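Local coordinates for TOG array regulator of axonemal microtubules protein 1 (Mus musculus, PDB 5DN7) that promotes microtubule polymerization through its TOG domains and takes part in building cilia, controlling cilium length and the modification of ciliary microtubules, at residues L18-E21 and I22-Q25; M128-F131 and L132-K136; K81-H84 and G85-V89. One frame throughout, in Å; residues are numbered along the deposited sequence.

Contact 1: L18-E21 and I22-Q25; sequences LKFE and IIPQ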
# COMPACT_ATOMS: atom_id res chain seq x y z
N LEU A 18 31.13 9.20 5.25
CA LEU A 18 29.87 8.53 4.95
C LEU A 18 28.65 9.29 5.46
O LEU A 18 28.43 9.39 6.68
CB LEU A 18 29.85 7.12 5.53
CG LEU A 18 30.71 6.04 4.88
CD1 LEU A 18 30.22 4.68 5.36
CD2 LEU A 18 30.68 6.12 3.36
N LYS A 19 27.85 9.80 4.53
CA LYS A 19 26.59 10.46 4.87
C LYS A 19 25.61 9.43 5.42
O LYS A 19 25.50 8.32 4.89
CB LYS A 19 26.00 11.16 3.63
CG LYS A 19 24.82 12.06 3.92
CD LYS A 19 25.25 13.34 4.63
CE LYS A 19 24.05 14.23 4.91
NZ LYS A 19 24.46 15.57 5.37
N PHE A 20 24.92 9.80 6.50
CA PHE A 20 24.00 8.88 7.18
C PHE A 20 24.67 7.56 7.57
O PHE A 20 23.98 6.56 7.79
CB PHE A 20 22.78 8.58 6.30
CG PHE A 20 22.14 9.81 5.73
CD1 PHE A 20 21.79 10.87 6.54
CD2 PHE A 20 21.89 9.90 4.36
CE1 PHE A 20 21.20 12.00 6.02
CE2 PHE A 20 21.30 11.04 3.82
CZ PHE A 20 20.95 12.09 4.65
N GLU A 21 26.00 7.56 7.63
CA GLU A 21 26.80 6.35 7.88
C GLU A 21 26.72 5.33 6.74
O GLU A 21 27.14 4.19 6.89
CB GLU A 21 26.38 5.66 9.19
CG GLU A 21 26.25 6.57 10.39
CD GLU A 21 27.17 6.17 11.52
OE1 GLU A 21 28.08 5.34 11.29
OE2 GLU A 21 26.98 6.68 12.65
N ILE A 22 26.17 5.74 5.60
CA ILE A 22 25.94 4.81 4.49
C ILE A 22 26.51 5.32 3.17
O ILE A 22 27.22 4.61 2.48
CB ILE A 22 24.42 4.54 4.31
CG1 ILE A 22 23.75 4.29 5.66
CG2 ILE A 22 24.21 3.36 3.38
CD1 ILE A 22 22.24 4.47 5.64
N ILE A 23 26.19 6.57 2.83
CA ILE A 23 26.50 7.11 1.51
C ILE A 23 27.76 7.96 1.48
O ILE A 23 27.85 8.96 2.17
CB ILE A 23 25.34 7.98 0.99
CG1 ILE A 23 23.99 7.35 1.34
CG2 ILE A 23 25.48 8.21 -0.50
CD1 ILE A 23 22.83 8.27 1.07
N PRO A 24 28.74 7.55 0.66
CA PRO A 24 29.91 8.37 0.32
C PRO A 24 29.49 9.74 -0.22
O PRO A 24 28.63 9.78 -1.10
CB PRO A 24 30.60 7.54 -0.77
CG PRO A 24 30.19 6.13 -0.47
CD PRO A 24 28.79 6.22 0.03
N GLN A 25 30.08 10.83 0.29
CA GLN A 25 29.69 12.20 -0.08
C GLN A 25 29.62 12.42 -1.59
O GLN A 25 28.81 13.21 -2.08
CB GLN A 25 30.67 13.22 0.53
CG GLN A 25 30.67 13.29 2.06
CD GLN A 25 29.36 13.83 2.64
OE1 GLN A 25 28.50 13.07 3.08
NE2 GLN A 25 29.22 15.15 2.64

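Contact 2: M128-F131 and L132-K136; sequences MKIF and LKLMK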
# COMPACT_ATOMS: atom_id res chain seq x y z
N MET A 128 3.97 -2.59 -4.04
CA MET A 128 3.28 -3.77 -3.52
C MET A 128 4.26 -4.64 -2.71
O MET A 128 3.90 -5.17 -1.61
CB MET A 128 2.64 -4.59 -4.64
CG MET A 128 1.37 -3.99 -5.27
SD MET A 128 0.16 -3.38 -4.05
CE MET A 128 -0.10 -4.82 -3.00
N LYS A 129 5.49 -4.78 -3.22
CA LYS A 129 6.51 -5.48 -2.41
C LYS A 129 6.66 -4.83 -1.04
O LYS A 129 6.62 -5.52 0.02
CB LYS A 129 7.87 -5.49 -3.12
CG LYS A 129 7.96 -6.45 -4.30
CD LYS A 129 9.22 -6.13 -5.11
CE LYS A 129 9.37 -7.04 -6.29
NZ LYS A 129 10.31 -6.42 -7.27
N ILE A 130 6.79 -3.50 -1.04
CA ILE A 130 6.96 -2.81 0.23
C ILE A 130 5.78 -3.04 1.19
O ILE A 130 5.98 -3.45 2.34
CB ILE A 130 7.17 -1.30 0.03
CG1 ILE A 130 8.52 -1.07 -0.63
CG2 ILE A 130 7.17 -0.59 1.36
CD1 ILE A 130 8.61 0.19 -1.42
N PHE A 131 4.55 -2.79 0.74
CA PHE A 131 3.40 -2.95 1.62
C PHE A 131 3.24 -4.39 2.16
O PHE A 131 2.85 -4.57 3.31
CB PHE A 131 2.10 -2.51 0.92
CG PHE A 131 1.88 -1.01 0.92
CD1 PHE A 131 1.65 -0.33 2.10
CD2 PHE A 131 1.92 -0.29 -0.27
CE1 PHE A 131 1.46 1.04 2.11
CE2 PHE A 131 1.72 1.09 -0.27
CZ PHE A 131 1.49 1.76 0.93
N LEU A 132 3.54 -5.41 1.34
CA LEU A 132 3.43 -6.77 1.81
C LEU A 132 4.49 -7.07 2.85
O LEU A 132 4.21 -7.76 3.86
CB LEU A 132 3.53 -7.78 0.66
CG LEU A 132 2.24 -7.83 -0.18
CD1 LEU A 132 2.45 -8.49 -1.55
CD2 LEU A 132 1.14 -8.53 0.62
N LYS A 133 5.70 -6.55 2.65
CA LYS A 133 6.73 -6.70 3.68
C LYS A 133 6.27 -6.05 5.01
O LYS A 133 6.36 -6.67 6.10
CB LYS A 133 8.06 -6.10 3.22
CG LYS A 133 9.24 -6.53 4.06
CD LYS A 133 9.40 -8.05 4.02
CE LYS A 133 10.58 -8.55 4.84
NZ LYS A 133 11.00 -9.91 4.32
N LEU A 134 5.77 -4.82 4.92
CA LEU A 134 5.27 -4.11 6.08
C LEU A 134 4.23 -4.95 6.81
O LEU A 134 4.31 -5.12 8.02
CB LEU A 134 4.66 -2.76 5.71
CG LEU A 134 5.58 -1.63 5.24
CD1 LEU A 134 4.78 -0.35 5.02
CD2 LEU A 134 6.74 -1.38 6.21
N MET A 135 3.26 -5.48 6.08
CA MET A 135 2.22 -6.29 6.71
C MET A 135 2.78 -7.53 7.37
O MET A 135 2.30 -7.95 8.42
CB MET A 135 1.17 -6.71 5.70
CG MET A 135 0.35 -5.58 5.21
SD MET A 135 -0.71 -6.12 3.90
CE MET A 135 -1.38 -4.50 3.53
N LYS A 136 3.79 -8.12 6.74
CA LYS A 136 4.44 -9.28 7.30
C LYS A 136 5.11 -8.95 8.63
O LYS A 136 5.10 -9.76 9.55
CB LYS A 136 5.48 -9.83 6.32
CG LYS A 136 6.11 -11.15 6.78
CD LYS A 136 7.54 -11.29 6.28
CE LYS A 136 7.65 -10.96 4.80
NZ LYS A 136 6.67 -11.72 3.95

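Contact 3: K81-H84 and G85-V89; sequences KVVH and GTLQV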
# COMPACT_ATOMS: atom_id res chain seq x y z
N LYS A 81 11.88 6.69 -13.60
CA LYS A 81 12.91 5.66 -13.47
C LYS A 81 13.73 5.88 -12.20
O LYS A 81 14.19 4.91 -11.55
CB LYS A 81 13.82 5.64 -14.70
CG LYS A 81 13.09 5.36 -16.02
CD LYS A 81 13.98 5.65 -17.22
CE LYS A 81 13.33 5.18 -18.53
NZ LYS A 81 13.90 5.88 -19.73
N VAL A 82 13.92 7.15 -11.86
CA VAL A 82 14.50 7.53 -10.57
C VAL A 82 13.57 7.10 -9.44
O VAL A 82 14.02 6.51 -8.47
CB VAL A 82 14.76 9.04 -10.48
CG1 VAL A 82 15.18 9.42 -9.07
CG2 VAL A 82 15.82 9.46 -11.48
N VAL A 83 12.28 7.38 -9.58
CA VAL A 83 11.32 6.94 -8.59
C VAL A 83 11.39 5.43 -8.40
O VAL A 83 11.44 4.94 -7.27
CB VAL A 83 9.89 7.36 -8.97
CG1 VAL A 83 8.89 6.79 -7.99
CG2 VAL A 83 9.78 8.87 -9.03
N HIS A 84 11.42 4.70 -9.51
CA HIS A 84 11.47 3.24 -9.50
C HIS A 84 12.70 2.74 -8.76
O HIS A 84 12.59 1.89 -7.85
CB HIS A 84 11.44 2.67 -10.93
CG HIS A 84 11.62 1.19 -10.99
ND1 HIS A 84 12.83 0.60 -11.33
CD2 HIS A 84 10.78 0.17 -10.71
CE1 HIS A 84 12.71 -0.71 -11.26
NE2 HIS A 84 11.47 -1.00 -10.89
N GLY A 85 13.86 3.27 -9.12
CA GLY A 85 15.10 2.89 -8.46
C GLY A 85 15.10 3.20 -6.97
O GLY A 85 15.60 2.42 -6.14
N THR A 86 14.55 4.36 -6.61
CA THR A 86 14.48 4.74 -5.21
C THR A 86 13.59 3.76 -4.46
O THR A 86 13.95 3.31 -3.39
CB THR A 86 13.95 6.16 -5.03
OG1 THR A 86 14.77 7.07 -5.78
CG2 THR A 86 13.95 6.56 -3.57
N LEU A 87 12.44 3.42 -5.03
CA LEU A 87 11.54 2.42 -4.45
C LEU A 87 12.24 1.09 -4.25
O LEU A 87 12.02 0.42 -3.25
CB LEU A 87 10.29 2.23 -5.30
CG LEU A 87 9.26 3.34 -5.18
CD1 LEU A 87 8.12 3.15 -6.17
CD2 LEU A 87 8.73 3.36 -3.74
N GLN A 88 13.09 0.71 -5.19
CA GLN A 88 13.90 -0.49 -4.98
C GLN A 88 14.86 -0.35 -3.78
O GLN A 88 15.03 -1.29 -2.97
CB GLN A 88 14.69 -0.80 -6.24
CG GLN A 88 13.83 -1.38 -7.32
CD GLN A 88 14.65 -1.83 -8.48
OE1 GLN A 88 15.42 -1.04 -9.03
NE2 GLN A 88 14.52 -3.10 -8.84
N VAL A 89 15.49 0.81 -3.67
CA VAL A 89 16.34 1.06 -2.51
C VAL A 89 15.55 0.98 -1.19
O VAL A 89 15.99 0.40 -0.21
CB VAL A 89 17.03 2.42 -2.62
CG1 VAL A 89 17.60 2.85 -1.27
CG2 VAL A 89 18.11 2.35 -3.70

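Contact 1: L18-E21 and I22-Q25
Lys19 faces both Ile22 and Ile23 in a classic beta bulge, built on a type II turn from Leu18 to Glu21 in the chain that leads into helix 25-32 of this TOG domain. The carbonyl of Lys19 takes two amides: Ile23 N lies in its plane, 2.8 Å from Lys19 O, whereas Ile22 N sits above that plane, away from the lone-pair directions. In return Lys19 N donates to Ile23 O at a short 2.5 Å, making a single antiparallel bridge of the hydrogen-bonded kind.

The tight side is apolar. Phe20 and Ile23 lie alongside each other, and Ile23 CD1 meets the edge of the ring, 3.8 Å from Phe20 CD2. The aliphatic Lys19 CG covers one ring face, 3.6 Å above its centre. Branched isoleucines suit this end because they can send methyls two ways: Ile22 lays CG1 3.1 Å from Phe20 O and also reaches Phe67, Leu51 and Phe54, while Ile23 reaches Phe67 and Leu70 of helix 61-74. Cutting Ile22 back to an alanine is likely to open a gap against Phe67, Leu51 and Phe54 and to lose the packing of Ile22 CD1 on Phe20 CB.

The other side is looser and more exposed. Leu18 and Pro24 run side by side, touching through Leu18 CD2, and Pro24 supplies the N-cap position of helix 25-32. Glu21 directs its carboxylate away from the bulge, as suits a charged residue at the surface. The lysine amine likewise leads outward, but Gln25 bends at chi2 (-67°) and folds its amide back across the lysine chain, bringing Gln25 OE1 to 3.2 Å from Lys19 CB.

Contact 2: M128-F131 and L132-K136
Leu134 is set one turn beyond Ile130 and Phe131 on helix 121-138, and its side chain meets both. Its CG lies 4.3 Å from Ile130 CG2, while Leu134 CD1 approaches Phe131 CD1 obliquely, also at 4.3 Å, so the leucine lies beside the ring without stacking on it. With CG anti to its own carbonyl carbon (chi1 -80°), Phe131 swings its ring away from the following turn and into the surrounding core, where a large flat group finds several partners.

Leucine and methionine chains also lie against the carbonyls of the preceding turn. Leu132 CG rests 3.4 Å from Met128 O, and Met135 CG stands 3.3 Å from Phe131 O before its extended chain carries the sulfur onward. Each of these oxygens is already gripped by the regular helical bond from the residue four places on. Lysine suits the more open side: Lys129 sends its amine back to a salt bridge with Glu126.

In this predicted HEAT repeat of the TOG solenoid, Ile130, Phe131 and Leu134 pack on helix 105-114, Met128, Phe131 and Met135 on helix 156-172, Phe131, Leu134 and Met135 on helix 140-148, and Ile130 with the aliphatic part of Lys133 on helix 80-97.

Contact 3: K81-H84 and G85-V89
Backbone bonds from Gly85 N to Lys81 O, Thr86 N to Val82 O, Leu87 N to Val83 O and Gln88 N to His84 O keep 81-89 in a regular alpha-helix, the first half of helix 80-97 in a predicted HEAT repeat of the TOG solenoid. Upon this scaffold three pairs of residues, each one turn apart, interact.

Val82 and Thr86 form the first. Thr86 OG1 donates to Val82 O at 2.8 Å, and that oxygen also accepts Thr86 N at 2.9 Å. The hydroxyl comes from above the carbonyl plane, leaving the amide the more nearly axial approach. Threonine suits this buried position because its polar atom is satisfied by the helix itself, while the rest of the side chain can pack on Leu71 and Leu74 of helix 61-74.

The second pair is purely apolar: Val83 and Leu87 lie side by side, with Val83 CG1 4.1 Å from Leu87 CD1, and both touch Val115. Branched apolar chains suit this buried flank.

His84 and Gln88 make the third, on a partly exposed side next to helix 121-138, where polar groups that can also pack are at home. With CG anti to the backbone N (chi1 174°), the imidazole stands straight out from the helix, and the extended glutamine chain reaches back to it. Gln88 CG lies over one ring face, 4.1 Å above the plane and displaced toward its rim. The amide is turned 37° from the ring, too far for a parallel stack, and its oxygen Gln88 OE1 comes 3.5 Å from His84 CE1.

How the contacts relate
The three contacts follow one another along the TOG 2 solenoid in the order 1, 3, 2. Contacts 2 and 3 touch directly, Ile130 CD1 packing 3.9 Å from Leu87 O, although their centres are 16 Å apart. Glu126 lies at this junction: it forms a salt bridge with Lys129 of contact 2, within its own helix, and is touched by Leu87 and Gln88 of contact 3. Contact 1 stays about 8 Å from contact 3 at the nearest atoms, yet the two share neighbours, since Ile22 and Val89 both pack on Phe67 and Leu51. Contacts 1 and 2 are farther separated, with centres 27 Å apart. No ligand marks any of them; all belong to the framework of this microtubule-binding domain.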